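Local coordinates for thioesterase domain-containing protein (PDB 3F1T) that probably acts as an acyl-CoA thioesterase of the hotdog fold, perhaps on 1,4-dihydroxy-2-naphthoyl-CoA, although its physiological substrate is not established, at residues P5-L17 and T65-E79. Numbering follows the deposited sequence.
Sequences PLLERARRFLSAL and TTCGISTVCVLPDFE
Ile69 sets its CG1 squarely over one face of the Phe13 ring, 3.6 Å from the centroid and 8° off the ring normal, a CH-pi contact at the tight centre of this interface. Val72 CG1 sits at the ring's edge, 3.7 Å from Phe13 CD2, while the other Ile69 branch, CG2, lies 3.8 Å from Ala10 CB. Leu35 of strand 34-39 touches both Ala10 and Ile69, so the N-terminal helix is packed against the central helix of the hotdog fold and its sheet together. Arg9 runs alongside Phe78 in the opposite sense; its chain bends at chi3 (-81°), turning the guanidinium to the loop after the central helix. There NH1 of Arg9 donates to Leu75 O at 2.9 Å, in the guanidinium plane and fairly straight (162°), whereas Arg9 NH2 reaches Pro76 O at 2.7 Å along a more bent path. A water accepting weakly from Arg9 NH1 donates to Asp77 O. The outer side is looser: exposed Arg12 lays a guanidinium face near Phe78, NH1 3.6 Å from CD2, with the planes steeply inclined and no hydrogen bond across. The chemistry thus implies a division of labour, apolar contacts joining the N-terminal helix to the central helix and the turn that follows it, and one arginine tying down backbone carbonyls of the loop.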
loop_
_atom_site.group_PDB
_atom_site.type_symbol
_atom_site.label_atom_id
_atom_site.label_comp_id
_atom_site.label_asym_id
_atom_site.label_seq_id
_atom_site.Cartn_x
_atom_site.Cartn_y
_atom_site.Cartn_z
ATOM N N PRO B 5 8.494 -20.178 25.137
ATOM C CA PRO B 5 9.276 -18.984 25.412
ATOM C C PRO B 5 8.819 -17.842 24.511
ATOM O O PRO B 5 8.711 -16.706 24.964
ATOM C CB PRO B 5 10.716 -19.398 25.057
ATOM C CG PRO B 5 10.684 -20.877 24.872
ATOM C CD PRO B 5 9.289 -21.196 24.431
ATOM N N LEU B 6 8.479 -18.151 23.267
ATOM C CA LEU B 6 8.068 -17.111 22.332
ATOM C C LEU B 6 6.666 -16.603 22.654
ATOM O O LEU B 6 6.373 -15.422 22.499
ATOM C CB LEU B 6 8.156 -17.599 20.888
ATOM C CG LEU B 6 9.546 -17.646 20.256
ATOM C CD1 LEU B 6 9.435 -18.076 18.802
ATOM C CD2 LEU B 6 10.278 -16.313 20.375
ATOM N N LEU B 7 5.847 -17.485 23.216
ATOM C CA LEU B 7 4.493 -17.151 23.639
ATOM C C LEU B 7 4.524 -16.232 24.846
ATOM O O LEU B 7 3.762 -15.272 24.925
ATOM C CB LEU B 7 3.723 -18.424 23.980
ATOM C CG LEU B 7 2.237 -18.253 24.279
ATOM C CD1 LEU B 7 1.496 -17.641 23.102
ATOM C CD2 LEU B 7 1.649 -19.579 24.630
ATOM N N GLU B 8 5.403 -16.542 25.793
ATOM C CA GLU B 8 5.572 -15.732 26.983
ATOM C C GLU B 8 5.984 -14.328 26.591
ATOM O O GLU B 8 5.429 -13.340 27.085
ATOM C CB GLU B 8 6.633 -16.344 27.895
ATOM C CG GLU B 8 6.310 -17.736 28.377
ATOM C CD GLU B 8 4.907 -17.821 28.945
ATOM O OE1 GLU B 8 4.538 -16.926 29.750
ATOM O OE2 GLU B 8 4.143 -18.705 28.499
ATOM N N ARG B 9 6.988 -14.246 25.722
ATOM C CA ARG B 9 7.429 -12.966 25.203
ATOM C C ARG B 9 6.307 -12.220 24.502
ATOM O O ARG B 9 6.143 -11.027 24.704
ATOM C CB ARG B 9 8.617 -13.134 24.258
ATOM C CG ARG B 9 9.405 -11.847 24.054
ATOM C CD ARG B 9 10.363 -11.982 22.888
ATOM N NE ARG B 9 11.579 -12.683 23.279
ATOM C CZ ARG B 9 12.546 -13.021 22.431
ATOM N NH1 ARG B 9 12.439 -12.710 21.137
ATOM N NH2 ARG B 9 13.628 -13.637 22.883
ATOM N N ALA B 10 5.638 -12.888 23.567
ATOM C CA ALA B 10 4.564 -12.245 22.815
ATOM C C ALA B 10 3.536 -11.682 23.769
ATOM O O ALA B 10 3.003 -10.587 23.546
ATOM C CB ALA B 10 3.909 -13.235 21.836
ATOM N N ARG B 11 3.248 -12.420 24.840
ATOM C CA ARG B 11 2.218 -11.993 25.799
ATOM C C ARG B 11 2.635 -10.787 26.629
ATOM O O ARG B 11 1.814 -9.908 26.921
ATOM C CB ARG B 11 1.789 -13.146 26.706
ATOM C CG ARG B 11 0.754 -14.047 26.044
ATOM C CD ARG B 11 0.403 -15.267 26.865
ATOM N NE ARG B 11 -0.696 -15.979 26.220
ATOM C CZ ARG B 11 -0.924 -17.279 26.344
ATOM N NH1 ARG B 11 -0.245 -17.988 27.247
ATOM N NH2 ARG B 11 -1.884 -17.847 25.617
ATOM N N ARG B 12 3.864 -10.829 27.139
ATOM C CA ARG B 12 4.473 -9.678 27.808
ATOM C C ARG B 12 4.491 -8.443 26.900
ATOM O O ARG B 12 4.125 -7.340 27.316
ATOM C CB ARG B 12 5.898 -10.039 28.233
ATOM C CG ARG B 12 6.521 -9.062 29.209
ATOM C CD ARG B 12 7.511 -9.752 30.129
ATOM N NE ARG B 12 8.514 -10.538 29.407
ATOM C CZ ARG B 12 9.754 -10.126 29.150
ATOM N NH1 ARG B 12 10.120 -8.875 29.425
ATOM N NH2 ARG B 12 10.622 -10.953 28.576
ATOM N N PHE B 13 4.915 -8.640 25.658
ATOM C CA PHE B 13 4.844 -7.616 24.620
ATOM C C PHE B 13 3.443 -6.996 24.510
ATOM O O PHE B 13 3.288 -5.783 24.631
ATOM C CB PHE B 13 5.284 -8.237 23.290
ATOM C CG PHE B 13 5.652 -7.237 22.218
ATOM C CD1 PHE B 13 4.924 -6.070 22.055
ATOM C CD2 PHE B 13 6.516 -7.613 21.198
ATOM C CE1 PHE B 13 5.097 -5.262 20.921
ATOM C CE2 PHE B 13 6.759 -6.778 20.116
ATOM C CZ PHE B 13 6.071 -5.576 19.997
ATOM N N LEU B 14 2.421 -7.834 24.337
ATOM C CA LEU B 14 1.036 -7.366 24.213
ATOM C C LEU B 14 0.564 -6.546 25.426
ATOM O O LEU B 14 -0.185 -5.573 25.285
ATOM C CB LEU B 14 0.095 -8.552 23.969
ATOM C CG LEU B 14 -1.411 -8.325 23.778
ATOM C CD1 LEU B 14 -1.692 -7.240 22.759
ATOM C CD2 LEU B 14 -2.099 -9.638 23.386
ATOM N N SER B 15 0.986 -6.963 26.619
ATOM C CA SER B 15 0.593 -6.291 27.859
ATOM C C SER B 15 1.093 -4.852 27.966
ATOM O O SER B 15 0.528 -4.050 28.711
ATOM C CB SER B 15 1.048 -7.098 29.072
ATOM O OG SER B 15 2.450 -7.060 29.185
ATOM N N ALA B 16 2.139 -4.513 27.222
ATOM C CA ALA B 16 2.647 -3.145 27.229
ATOM C C ALA B 16 1.778 -2.200 26.386
ATOM O O ALA B 16 1.922 -0.976 26.461
ATOM C CB ALA B 16 4.071 -3.109 26.756
ATOM N N LEU B 17 0.923 -2.769 25.538
ATOM C CA LEU B 17 0.174 -1.967 24.575
ATOM C C LEU B 17 -1.134 -1.510 25.198
ATOM O O LEU B 17 -2.199 -2.036 24.878
ATOM C CB LEU B 17 -0.099 -2.772 23.309
ATOM C CG LEU B 17 1.032 -2.814 22.278
ATOM C CD1 LEU B 17 2.357 -2.384 22.867
ATOM C CD2 LEU B 17 1.150 -4.182 21.662
ATOM N N THR B 65 -0.999 -4.767 15.376
ATOM C CA THR B 65 -0.440 -5.423 16.575
ATOM C C THR B 65 0.116 -6.819 16.292
ATOM O O THR B 65 1.215 -7.167 16.722
ATOM C CB THR B 65 -1.497 -5.564 17.676
ATOM O OG1 THR B 65 -2.011 -4.271 18.014
ATOM C CG2 THR B 65 -0.902 -6.220 18.922
ATOM N N THR B 66 -0.654 -7.631 15.586
ATOM C CA THR B 66 -0.184 -8.954 15.197
ATOM C C THR B 66 1.147 -8.910 14.437
ATOM O O THR B 66 2.043 -9.707 14.710
ATOM C CB THR B 66 -1.266 -9.720 14.383
ATOM O OG1 THR B 66 -2.417 -9.928 15.205
ATOM C CG2 THR B 66 -0.756 -11.070 13.942
ATOM N N CYS B 67 1.220 -8.116 13.367
ATOM C CA CYS B 67 2.475 -7.962 12.613
ATOM C C CYS B 67 3.636 -7.465 13.476
ATOM O O CYS B 67 4.746 -7.996 13.426
ATOM C CB CYS B 67 2.283 -7.018 11.425
ATOM S SG CYS B 67 1.145 -7.625 10.154
ATOM N N GLY B 68 3.391 -6.417 14.252
ATOM C CA GLY B 68 4.413 -5.924 15.175
ATOM C C GLY B 68 4.948 -7.024 16.066
ATOM O O GLY B 68 6.173 -7.200 16.210
ATOM N N ILE B 69 4.044 -7.785 16.675
ATOM C CA ILE B 69 4.478 -8.739 17.685
ATOM C C ILE B 69 5.106 -9.988 17.077
ATOM O O ILE B 69 5.877 -10.695 17.726
ATOM C CB ILE B 69 3.324 -9.102 18.629
ATOM C CG1 ILE B 69 2.929 -7.880 19.462
ATOM C CG2 ILE B 69 3.732 -10.238 19.548
ATOM C CD1 ILE B 69 1.843 -8.175 20.485
ATOM N N SER B 70 4.779 -10.261 15.824
ATOM C CA SER B 70 5.327 -11.422 15.129
ATOM C C SER B 70 6.824 -11.307 14.898
ATOM O O SER B 70 7.495 -12.314 14.664
ATOM C CB SER B 70 4.605 -11.649 13.797
ATOM O OG SER B 70 5.058 -10.739 12.814
ATOM N N THR B 71 7.373 -10.114 15.109
ATOM C CA THR B 71 8.825 -9.942 15.085
ATOM C C THR B 71 9.510 -10.776 16.162
ATOM O O THR B 71 10.695 -11.069 16.043
ATOM C CB THR B 71 9.242 -8.463 15.259
ATOM O OG1 THR B 71 8.756 -7.972 16.514
ATOM C CG2 THR B 71 8.664 -7.613 14.154
ATOM N N VAL B 72 8.778 -11.139 17.222
ATOM C CA VAL B 72 9.357 -11.926 18.307
ATOM C C VAL B 72 9.806 -13.265 17.751
ATOM O O VAL B 72 10.725 -13.897 18.281
ATOM C CB VAL B 72 8.394 -12.150 19.509
ATOM C CG1 VAL B 72 7.916 -10.824 20.101
ATOM C CG2 VAL B 72 7.210 -13.054 19.126
ATOM N N CYS B 73 9.223 -13.648 16.623
ATOM C CA CYS B 73 9.465 -14.968 16.076
ATOM C C CYS B 73 10.845 -15.045 15.480
ATOM O O CYS B 73 11.308 -16.128 15.155
ATOM C CB CYS B 73 8.434 -15.321 15.012
ATOM S SG CYS B 73 6.747 -15.384 15.648
ATOM N N VAL B 74 11.440 -13.889 15.185
ATOM C CA VAL B 74 12.738 -13.878 14.523
ATOM C C VAL B 74 13.848 -13.201 15.307
ATOM O O VAL B 74 14.999 -13.244 14.897
ATOM C CB VAL B 74 12.679 -13.267 13.113
ATOM C CG1 VAL B 74 11.842 -14.143 12.194
ATOM C CG2 VAL B 74 12.154 -11.830 13.161
ATOM N N LEU B 75 13.488 -12.444 16.330
ATOM C CA LEU B 75 14.485 -11.717 17.092
ATOM C C LEU B 75 14.952 -12.545 18.267
ATOM O O LEU B 75 14.149 -13.219 18.914
ATOM C CB LEU B 75 13.931 -10.378 17.561
ATOM C CG LEU B 75 13.596 -9.429 16.413
ATOM C CD1 LEU B 75 13.107 -8.098 16.939
ATOM C CD2 LEU B 75 14.829 -9.242 15.526
ATOM N N PRO B 76 16.276 -12.578 18.485
ATOM C CA PRO B 76 16.843 -13.277 19.631
ATOM C C PRO B 76 16.489 -12.610 20.958
ATOM O O PRO B 76 16.145 -13.293 21.923
ATOM C CB PRO B 76 18.358 -13.230 19.368
ATOM C CG PRO B 76 18.560 -12.106 18.390
ATOM C CD PRO B 76 17.309 -12.081 17.558
ATOM N N ASP B 77 16.443 -11.286 20.975
ATOM C CA ASP B 77 16.115 -10.573 22.200
ATOM C C ASP B 77 14.755 -9.906 22.124
ATOM O O ASP B 77 14.286 -9.565 21.048
ATOM C CB ASP B 77 17.191 -9.541 22.509
ATOM C CG ASP B 77 18.570 -10.135 22.473
ATOM O OD1 ASP B 77 18.830 -11.064 23.276
ATOM O OD2 ASP B 77 19.331 -9.799 21.536
ATOM N N PHE B 78 14.101 -9.775 23.271
ATOM C CA PHE B 78 12.869 -9.009 23.361
ATOM C C PHE B 78 13.139 -7.563 22.978
ATOM O O PHE B 78 14.023 -6.908 23.541
ATOM C CB PHE B 78 12.279 -9.096 24.774
ATOM C CG PHE B 78 11.007 -8.302 24.954
ATOM C CD1 PHE B 78 10.080 -8.208 23.930
ATOM C CD2 PHE B 78 10.736 -7.662 26.146
ATOM C CE1 PHE B 78 8.941 -7.413 24.073
ATOM C CE2 PHE B 78 9.541 -6.974 26.335
ATOM C CZ PHE B 78 8.644 -6.850 25.298
ATOM N N GLU B 79 12.390 -7.075 21.993
ATOM C CA GLU B 79 12.339 -5.650 21.733
ATOM C C GLU B 79 11.044 -5.256 21.032
ATOM O O GLU B 79 10.353 -6.097 20.445
ATOM C CB GLU B 79 13.556 -5.211 20.920
ATOM C CG GLU B 79 13.694 -5.903 19.583
ATOM C CD GLU B 79 14.848 -5.369 18.760
ATOM O OE1 GLU B 79 14.720 -4.257 18.205
ATOM O OE2 GLU B 79 15.864 -6.085 18.629
HETATM O O HOH W 1 11.613 -9.800 20.275
#